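Local coordinates for protein TqaL (Neurospora crassa, PDB 7EEH) that belongs to the 2OG-Fe dioxygenase family of the cupin clan and binds an iron(III) ion, at residues 20-23 with 24-27; 55-58 with 59-62; 204-207 with 208-211. The protein carries 1 engineered substitution. All coordinates share one frame; numbering follows the deposited sequence. Where two conformers were deposited one is given.

Interaction 1 of 3, residues 20-23 with 24-27; sequences EIMK and LRSK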
ATOM      1  N   GLU B  20       8.688  -2.025   2.247  1.00 19.53           N
ATOM      2  CA  GLU B  20       8.446  -2.956   3.341  1.00 20.79           C
ATOM      3  C   GLU B  20       9.764  -3.492   3.909  1.00 21.18           C
ATOM      4  O   GLU B  20       9.902  -3.675   5.128  1.00 20.38           O
ATOM      5  CB  GLU B  20       7.536  -4.086   2.837  1.00 22.09           C
ATOM      6  CG  GLU B  20       7.259  -5.178   3.859  1.00 25.18           C
ATOM      7  CD  GLU B  20       6.650  -4.637   5.146  1.00 31.30           C
ATOM      8  OE1 GLU B  20       5.843  -3.676   5.058  1.00 23.53           O
ATOM      9  OE2 GLU B  20       6.987  -5.179   6.228  1.00 26.16           O
ATOM     10  N   ILE B  21      10.746  -3.740   3.041  1.00 20.90           N
ATOM     11  CA  ILE B  21      12.034  -4.244   3.511  1.00 18.85           C
ATOM     12  C   ILE B  21      12.737  -3.198   4.369  1.00 20.19           C
ATOM     13  O   ILE B  21      13.340  -3.528   5.394  1.00 19.53           O
ATOM     14  CB  ILE B  21      12.906  -4.690   2.324  1.00 21.62           C
ATOM     15  CG1 ILE B  21      12.281  -5.911   1.648  1.00 14.90           C
ATOM     16  CG2 ILE B  21      14.349  -4.968   2.782  1.00 18.55           C
ATOM     17  CD1 ILE B  21      12.917  -6.254   0.290  1.00 17.38           C
HETATM   18  N   MSE B  22      12.594  -1.925   4.020  1.00 21.06           N
HETATM   19  CA  MSE B  22      13.144  -0.832   4.851  1.00 18.10           C
HETATM   20  C   MSE B  22      12.452  -0.817   6.232  1.00 21.45           C
HETATM   21  O   MSE B  22      13.116  -0.552   7.202  1.00 16.77           O
HETATM   22  CB  MSE B  22      13.071   0.484   4.090  1.00 20.01           C
HETATM   23  CG  MSE B  22      13.945   0.530   2.885  1.00 22.38           C
HETATM   24 SE   MSE B  22      15.804   0.325   3.352  1.00 29.62          SE
HETATM   25  CE  MSE B  22      16.254  -1.368   2.848  1.00 24.29           C
ATOM     26  N   LYS B  23      11.152  -1.100   6.296  1.00 19.20           N
ATOM     27  CA  LYS B  23      10.494  -1.203   7.598  1.00 20.47           C
ATOM     28  C   LYS B  23      11.087  -2.342   8.431  1.00 22.41           C
ATOM     29  O   LYS B  23      11.382  -2.175   9.620  1.00 21.75           O
ATOM     30  CB  LYS B  23       8.991  -1.405   7.422  1.00 20.56           C
ATOM     31  CG  LYS B  23       8.278  -0.199   6.853  1.00 23.35           C
ATOM     32  CD  LYS B  23       6.803  -0.516   6.651  1.00 27.31           C
ATOM     33  CE  LYS B  23       6.026   0.748   6.306  1.00 31.31           C
ATOM     34  NZ  LYS B  23       4.753   0.405   5.610  1.00 33.18           N
ATOM     35  N   LEU B  24      11.253  -3.521   7.825  1.00 19.45           N
ATOM     36  CA  LEU B  24      11.880  -4.634   8.533  1.00 20.97           C
ATOM     37  C   LEU B  24      13.276  -4.255   9.003  1.00 19.13           C
ATOM     38  O   LEU B  24      13.694  -4.636  10.103  1.00 19.20           O
ATOM     39  CB  LEU B  24      11.931  -5.885   7.635  1.00 21.11           C
ATOM     40  CG  LEU B  24      10.572  -6.496   7.283  1.00 20.24           C
ATOM     41  CD1 LEU B  24      10.686  -7.591   6.208  1.00 21.58           C
ATOM     42  CD2 LEU B  24       9.903  -7.032   8.534  1.00 21.38           C
ATOM     43  N   ARG B  25      14.015  -3.507   8.177  1.00 17.58           N
ATOM     44  CA  ARG B  25      15.361  -3.091   8.558  1.00 18.13           C
ATOM     45  C   ARG B  25      15.342  -2.230   9.823  1.00 19.74           C
ATOM     46  O   ARG B  25      16.191  -2.393  10.705  1.00 18.17           O
ATOM     47  CB  ARG B  25      16.012  -2.335   7.399  1.00 21.63           C
ATOM     48  CG  ARG B  25      17.393  -1.775   7.702  1.00 22.80           C
ATOM     49  CD  ARG B  25      17.974  -1.113   6.483  1.00 22.43           C
ATOM     50  NE  ARG B  25      19.320  -0.599   6.673  1.00 20.90           N
ATOM     51  CZ  ARG B  25      19.606   0.542   7.294  1.00 28.28           C
ATOM     52  NH1 ARG B  25      18.638   1.292   7.820  1.00 23.20           N
ATOM     53  NH2 ARG B  25      20.869   0.916   7.418  1.00 24.30           N
ATOM     54  N   SER B  26      14.379  -1.310   9.928  1.00 20.34           N
ATOM     55  CA  SER B  26      14.261  -0.498  11.142  1.00 22.56           C
ATOM     56  C   SER B  26      13.997  -1.364  12.361  1.00 18.34           C
ATOM     57  O   SER B  26      14.545  -1.113  13.443  1.00 18.57           O
ATOM     58  CB  SER B  26      13.144   0.533  10.986  1.00 24.48           C
ATOM     59  OG  SER B  26      13.553   1.544  10.098  1.00 34.52           O
ATOM     60  N   LYS B  27      13.169  -2.399  12.203  1.00 16.63           N
ATOM     61  CA  LYS B  27      12.888  -3.319  13.303  1.00 20.37           C
ATOM     62  C   LYS B  27      14.124  -4.133  13.662  1.00 22.53           C
ATOM     63  O   LYS B  27      14.361  -4.431  14.836  1.00 20.53           O
ATOM     64  CB  LYS B  27      11.724  -4.233  12.917  1.00 21.14           C
ATOM     65  CG  LYS B  27      11.188  -5.109  14.034  1.00 35.11           C
ATOM     66  CD  LYS B  27       9.866  -5.798  13.638  1.00 33.26           C
ATOM     67  CE  LYS B  27      10.089  -7.032  12.762  1.00 39.96           C
ATOM     68  NZ  LYS B  27       8.798  -7.612  12.245  1.00 33.50           N
TER
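Leu24 and Arg25 each meet the preceding helical turn twice, through the backbone and through a side chain. Four backbone hydrogen bonds join residues four apart. Leu24 N gives its hydrogen to Glu20 O at 3.0 Å with an N-H...O angle of 166°, and Arg25 N does the same to Ile21 O at 2.9 Å. Ser26 N to Met22 O and Lys27 N to Lys23 O follow, both at 3.1 Å. This is a regular alpha-helical run within helix 12-31, whose inner side, with Ile21 and Leu24, packs on Leu44 of helix 38-48; Ile21 also reaches helix 128-141, and Leu24 strand 33-36.

Van der Waals contacts between side chains run along two sides. The bend of Glu20 at chi2 (57°) curls its carboxylate alongside Leu24, with OE2 4.0 Å from CG. Met22, a selenomethionine, bends its methyl CE back to 4.0 Å from CD of Arg25.

Charge plays a looser part. Glu20 OE2 lies 6.7 Å from Lys27 NZ, too far for a salt bridge but close enough for a probable mild attraction. Arg25, extended from CG to NE, carries its guanidinium away to His142 O and to a cation-pi contact with Phe10 of the second subunit.

Interaction 2 of 3, residues 55-58 with 59-62; sequences LDAL and QRVS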
ATOM      1  N   LEU B  55      10.322 -19.993  -7.242  1.00 23.51           N
ATOM      2  CA  LEU B  55       9.893 -20.266  -5.876  1.00 21.21           C
ATOM      3  C   LEU B  55       9.494 -21.730  -5.716  1.00 24.90           C
ATOM      4  O   LEU B  55       9.821 -22.363  -4.705  1.00 27.47           O
ATOM      5  CB  LEU B  55       8.740 -19.339  -5.483  1.00 24.08           C
ATOM      6  CG  LEU B  55       9.105 -17.865  -5.267  1.00 21.03           C
ATOM      7  CD1 LEU B  55       7.887 -17.005  -5.495  1.00 27.29           C
ATOM      8  CD2 LEU B  55       9.672 -17.644  -3.884  1.00 22.24           C
ATOM      9  N   ASP B  56       8.787 -22.288  -6.705  1.00 25.89           N
ATOM     10  CA  ASP B  56       8.491 -23.719  -6.690  1.00 26.70           C
ATOM     11  C   ASP B  56       9.774 -24.540  -6.711  1.00 25.80           C
ATOM     12  O   ASP B  56       9.947 -25.468  -5.916  1.00 25.12           O
ATOM     13  CB  ASP B  56       7.629 -24.100  -7.895  1.00 29.92           C
ATOM     14  CG  ASP B  56       6.198 -23.684  -7.743  1.00 35.66           C
ATOM     15  OD1 ASP B  56       5.747 -23.490  -6.595  1.00 40.03           O
ATOM     16  OD2 ASP B  56       5.519 -23.548  -8.781  1.00 40.58           O
ATOM     17  N   ALA B  57      10.675 -24.224  -7.637  1.00 24.66           N
ATOM     18  CA  ALA B  57      11.895 -25.011  -7.790  1.00 29.42           C
ATOM     19  C   ALA B  57      12.791 -24.932  -6.563  1.00 28.02           C
ATOM     20  O   ALA B  57      13.602 -25.840  -6.335  1.00 26.11           O
ATOM     21  CB  ALA B  57      12.669 -24.549  -9.024  1.00 29.56           C
ATOM     22  N   LEU B  58      12.670 -23.867  -5.772  1.00 21.31           N
ATOM     23  CA  LEU B  58      13.429 -23.769  -4.533  1.00 24.14           C
ATOM     24  C   LEU B  58      13.040 -24.855  -3.538  1.00 18.65           C
ATOM     25  O   LEU B  58      13.840 -25.206  -2.668  1.00 21.08           O
ATOM     26  CB  LEU B  58      13.227 -22.372  -3.926  1.00 22.50           C
ATOM     27  CG  LEU B  58      14.359 -21.722  -3.147  1.00 25.37           C
ATOM     28  CD1 LEU B  58      15.644 -21.742  -3.940  1.00 19.18           C
ATOM     29  CD2 LEU B  58      13.961 -20.275  -2.737  1.00 22.62           C
ATOM     30  N   GLN B  59      11.844 -25.415  -3.659  1.00 22.56           N
ATOM     31  CA  GLN B  59      11.438 -26.496  -2.772  1.00 23.51           C
ATOM     32  C   GLN B  59      11.960 -27.866  -3.203  1.00 25.20           C
ATOM     33  O   GLN B  59      11.711 -28.853  -2.500  1.00 21.82           O
ATOM     34  CB  GLN B  59       9.916 -26.500  -2.660  1.00 25.26           C
ATOM     35  CG  GLN B  59       9.466 -25.286  -1.874  1.00 27.66           C
ATOM     36  CD  GLN B  59       7.979 -25.121  -1.810  1.00 30.14           C
ATOM     37  OE1 GLN B  59       7.318 -25.723  -0.974  1.00 35.96           O
ATOM     38  NE2 GLN B  59       7.445 -24.273  -2.672  1.00 33.33           N
ATOM     39  N   ARG B  60      12.694 -27.941  -4.320  1.00 22.56           N
ATOM     40  CA  ARG B  60      13.267 -29.184  -4.812  1.00 25.93           C
ATOM     41  C   ARG B  60      14.789 -29.197  -4.853  1.00 26.41           C
ATOM     42  O   ARG B  60      15.371 -30.280  -4.982  1.00 26.31           O
ATOM     43  CB  ARG B  60      12.765 -29.484  -6.234  1.00 27.62           C
ATOM     44  CG  ARG B  60      11.268 -29.618  -6.363  1.00 33.08           C
ATOM     45  CD  ARG B  60      10.882 -29.693  -7.839  1.00 36.70           C
ATOM     46  NE  ARG B  60       9.539 -29.159  -8.050  1.00 47.90           N
ATOM     47  CZ  ARG B  60       9.254 -28.101  -8.806  1.00 43.91           C
ATOM     48  NH1 ARG B  60      10.219 -27.455  -9.458  1.00 36.70           N
ATOM     49  NH2 ARG B  60       7.992 -27.702  -8.929  1.00 47.55           N
ATOM     50  N   VAL B  61      15.445 -28.039  -4.767  1.00 23.81           N
ATOM     51  CA  VAL B  61      16.891 -27.983  -4.981  1.00 24.80           C
ATOM     52  C   VAL B  61      17.648 -28.765  -3.906  1.00 25.01           C
ATOM     53  O   VAL B  61      18.748 -29.287  -4.158  1.00 25.00           O
ATOM     54  CB  VAL B  61      17.351 -26.510  -5.060  1.00 24.29           C
ATOM     55  CG1 VAL B  61      17.098 -25.785  -3.741  1.00 24.54           C
ATOM     56  CG2 VAL B  61      18.818 -26.424  -5.455  1.00 23.69           C
ATOM     57  N   SER B  62      17.073 -28.889  -2.709  1.00 20.44           N
ATOM     58  CA  SER B  62      17.739 -29.611  -1.632  1.00 22.37           C
ATOM     59  C   SER B  62      17.826 -31.112  -1.907  1.00 24.52           C
ATOM     60  O   SER B  62      18.550 -31.820  -1.193  1.00 25.75           O
ATOM     61  CB  SER B  62      16.992 -29.374  -0.325  1.00 17.88           C
ATOM     62  OG  SER B  62      17.088 -28.005   0.060  1.00 23.17           O
TER
HETATM   63  O   HOH W   1      14.764 -27.577  -1.328  1.00 20.67           O
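Arg60 turns back along the chain, its arm extended from CG to NE, and lays its guanidinium flat over the backbone of Asp56: Asp56 O stands 4.0 Å from the plane, over the centre of one face. That oxygen is already an acceptor, for Gln59 N donates to it at 2.9 Å. One carbonyl therefore takes a hydrogen bond from the backbone and also faces a cationic plane, which would probably polarise it further.

The next carbonyl serves two donors. Ala57 O accepts from Arg60 N at 3.0 Å and, weakly, from Val61 N at 3.3 Å. Gln59 N and Arg60 N both reach back three residues, as in 3-10 turns, and stand above the planes of their carbonyls by 51° and 63°, so neither lies on a lone pair. Leu58 O is satisfied by a water, which donates to it at 2.9 Å and accepts from Ser62 N at 3.0 Å. The water thus spans a four-residue step where a helix would make a direct bond. Ser62 OG is hydrogen-bonded to Asn165 OD1.

The carboxylate of Asp56 makes no salt bridge to Arg60; OD2 and NH2 are 4.8 Å apart, and any attraction at that separation is probably weak. Val61 CG1 sits between its own backbone N and carbonyl carbon, a placing that lays it against Leu58 O and in apolar contact with Leu58 CD1 at 4.3 Å.

The turn leads from helix 52-58 into the loop before strand 66-68. Leu58 and Val61 pack on Leu124 of helix 122-125, Leu55 and Leu58 on Ala129 of helix 128-141, and Leu58 and Ser62 on Leu196 of strand 190-199.

Interaction 3 of 3, residues 204-207 with 208-211; sequences AANS and AVTF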
ATOM      1  N   ALA B 204       4.549 -29.583  16.604  1.00 60.61           N
ATOM      2  CA  ALA B 204       3.971 -29.180  17.882  1.00 60.63           C
ATOM      3  C   ALA B 204       5.009 -29.206  18.997  1.00 60.71           C
ATOM      4  O   ALA B 204       4.995 -28.349  19.888  1.00 65.34           O
ATOM      5  CB  ALA B 204       2.783 -30.080  18.232  1.00 59.64           C
ATOM      6  N   ALA B 205       5.923 -30.169  18.963  1.00 54.67           N
ATOM      7  CA  ALA B 205       6.953 -30.234  19.988  1.00 55.62           C
ATOM      8  C   ALA B 205       7.937 -29.082  19.788  1.00 49.99           C
ATOM      9  O   ALA B 205       7.770 -28.221  18.918  1.00 47.81           O
ATOM     10  CB  ALA B 205       7.640 -31.595  19.955  1.00 53.00           C
ATOM     11  N   ASN B 206       8.955 -29.009  20.632  0.63 46.58           N
ATOM     12  CA  ASN B 206      10.009 -28.038  20.365  0.63 41.80           C
ATOM     13  C   ASN B 206      11.069 -28.720  19.505  0.63 40.43           C
ATOM     14  O   ASN B 206      12.182 -29.038  19.929  0.63 40.84           O
ATOM     15  CB  ASN B 206      10.549 -27.449  21.657  0.63 41.36           C
ATOM     16  CG  ASN B 206       9.954 -26.079  21.941  0.63 39.62           C
ATOM     17  OD1 ASN B 206       8.817 -25.808  21.552  0.63 37.25           O
ATOM     18  ND2 ASN B 206      10.715 -25.208  22.599  0.63 36.30           N
ATOM     19  N   SER B 207      10.655 -28.980  18.264  1.00 37.86           N
ATOM     20  CA  SER B 207      11.519 -29.543  17.236  1.00 38.87           C
ATOM     21  C   SER B 207      12.119 -28.432  16.368  1.00 32.75           C
ATOM     22  O   SER B 207      11.399 -27.570  15.852  1.00 33.20           O
ATOM     23  CB  SER B 207      10.714 -30.548  16.404  1.00 38.69           C
ATOM     24  OG  SER B 207      11.120 -30.612  15.053  1.00 39.23           O
ATOM     25  N   ALA B 208      13.442 -28.449  16.247  1.00 29.07           N
ATOM     26  CA  ALA B 208      14.193 -27.467  15.456  1.00 29.42           C
ATOM     27  C   ALA B 208      13.811 -26.029  15.820  1.00 25.75           C
ATOM     28  O   ALA B 208      13.494 -25.205  14.962  1.00 25.65           O
ATOM     29  CB  ALA B 208      14.009 -27.725  13.963  1.00 27.87           C
ATOM     30  N   VAL B 209      13.851 -25.729  17.119  1.00 29.80           N
ATOM     31  CA  VAL B 209      13.540 -24.401  17.641  1.00 28.69           C
ATOM     32  C   VAL B 209      14.843 -23.636  17.814  1.00 28.05           C
ATOM     33  O   VAL B 209      15.810 -24.172  18.366  1.00 26.64           O
ATOM     34  CB  VAL B 209      12.773 -24.488  18.973  1.00 29.08           C
ATOM     35  CG1 VAL B 209      12.758 -23.140  19.679  1.00 31.89           C
ATOM     36  CG2 VAL B 209      11.345 -24.971  18.730  1.00 30.61           C
ATOM     37  N   THR B 210      14.877 -22.386  17.346  1.00 26.11           N
ATOM     38  CA  THR B 210      16.040 -21.520  17.530  1.00 24.41           C
ATOM     39  C   THR B 210      15.769 -20.610  18.719  1.00 27.41           C
ATOM     40  O   THR B 210      14.780 -19.865  18.719  1.00 25.92           O
ATOM     41  CB  THR B 210      16.334 -20.693  16.276  1.00 26.16           C
ATOM     42  OG1 THR B 210      16.410 -21.553  15.130  1.00 22.73           O
ATOM     43  CG2 THR B 210      17.648 -19.899  16.418  1.00 21.70           C
ATOM     44  N   PHE B 211      16.614 -20.708  19.744  1.00 27.02           N
ATOM     45  CA  PHE B 211      16.611 -19.787  20.874  1.00 29.00           C
ATOM     46  C   PHE B 211      17.687 -18.736  20.662  1.00 27.59           C
ATOM     47  O   PHE B 211      18.772 -19.042  20.171  1.00 25.12           O
ATOM     48  CB  PHE B 211      16.869 -20.522  22.194  1.00 28.45           C
ATOM     49  CG  PHE B 211      15.880 -21.603  22.479  1.00 28.38           C
ATOM     50  CD1 PHE B 211      14.678 -21.306  23.091  1.00 33.05           C
ATOM     51  CD2 PHE B 211      16.138 -22.914  22.111  1.00 39.23           C
ATOM     52  CE1 PHE B 211      13.744 -22.296  23.346  1.00 35.53           C
ATOM     53  CE2 PHE B 211      15.207 -23.920  22.362  1.00 39.42           C
ATOM     54  CZ  PHE B 211      14.008 -23.603  22.982  1.00 36.32           C
TER
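The amide of Asn206 meets the ring of Phe211 obliquely, the two planes 48° apart; Asn206 has two conformers, and in one of them ND2 comes to 3.7 Å from CZ of Phe211. The same ring has the methyl CG1 of Val209 over one face, 3.5 Å above the plane and displaced toward the rim. The other methyl of Val209 serves the amide: in that conformer CG2 packs 3.7 Å from Asn206 CG. The torsion of Val209 divides the two roles, since chi1 of 166° sets CG1 anti to the backbone N, on the ring side, and leaves CG2 beside that N, facing Asn206.

Asn206 is the centre of an inverse gamma turn, in which Ser207 N bonds weakly to Ala205 O at 3.1 Å. Ala208 then takes a left-handed conformation with phi of 51°, and together these bends lead the loop into strand 209-213. That strand is the middle one of a three-stranded antiparallel sheet, between 231-236 and 252-255. In this cupin-clan protein the strand 252-255 contributes the iron ligand His253, and the side chain of Phe211 lies about 11 Å from the ion.

No hydrogen bond links the two segments directly, and their polar groups turn to other partners. Ser256 OG bridges Asn206 O and Val209 N, and Ser207 OG bonds Leu259 N. Asn206 OD1 is held by Arg234 NH2, whereas its ND2 bonds Leu231 O of the third subunit, whose Pro228 also packs on both Asn206 and Phe211.

The three contacts lie in series along the chain and do not touch, with centres 23 to 26 Å apart. Interaction 3 is the buried one; interactions 1 and 2 each combine a buried side with exposed residues. Helix 128-141 packs against both of these, through Ile21 and Met22 in one and Leu55 and Leu58 in the other. Backbone bonding differs with place: regular four-residue steps within a helix in 20-27, three-residue steps and a bridging water in 55-62, and, in 208-211, pairing with strand 231-236 and with strand 252-255 and the residues just after it. Other subunits meet interactions 1 and 3, whereas no other chain of the assembly touches the segments of interaction 2.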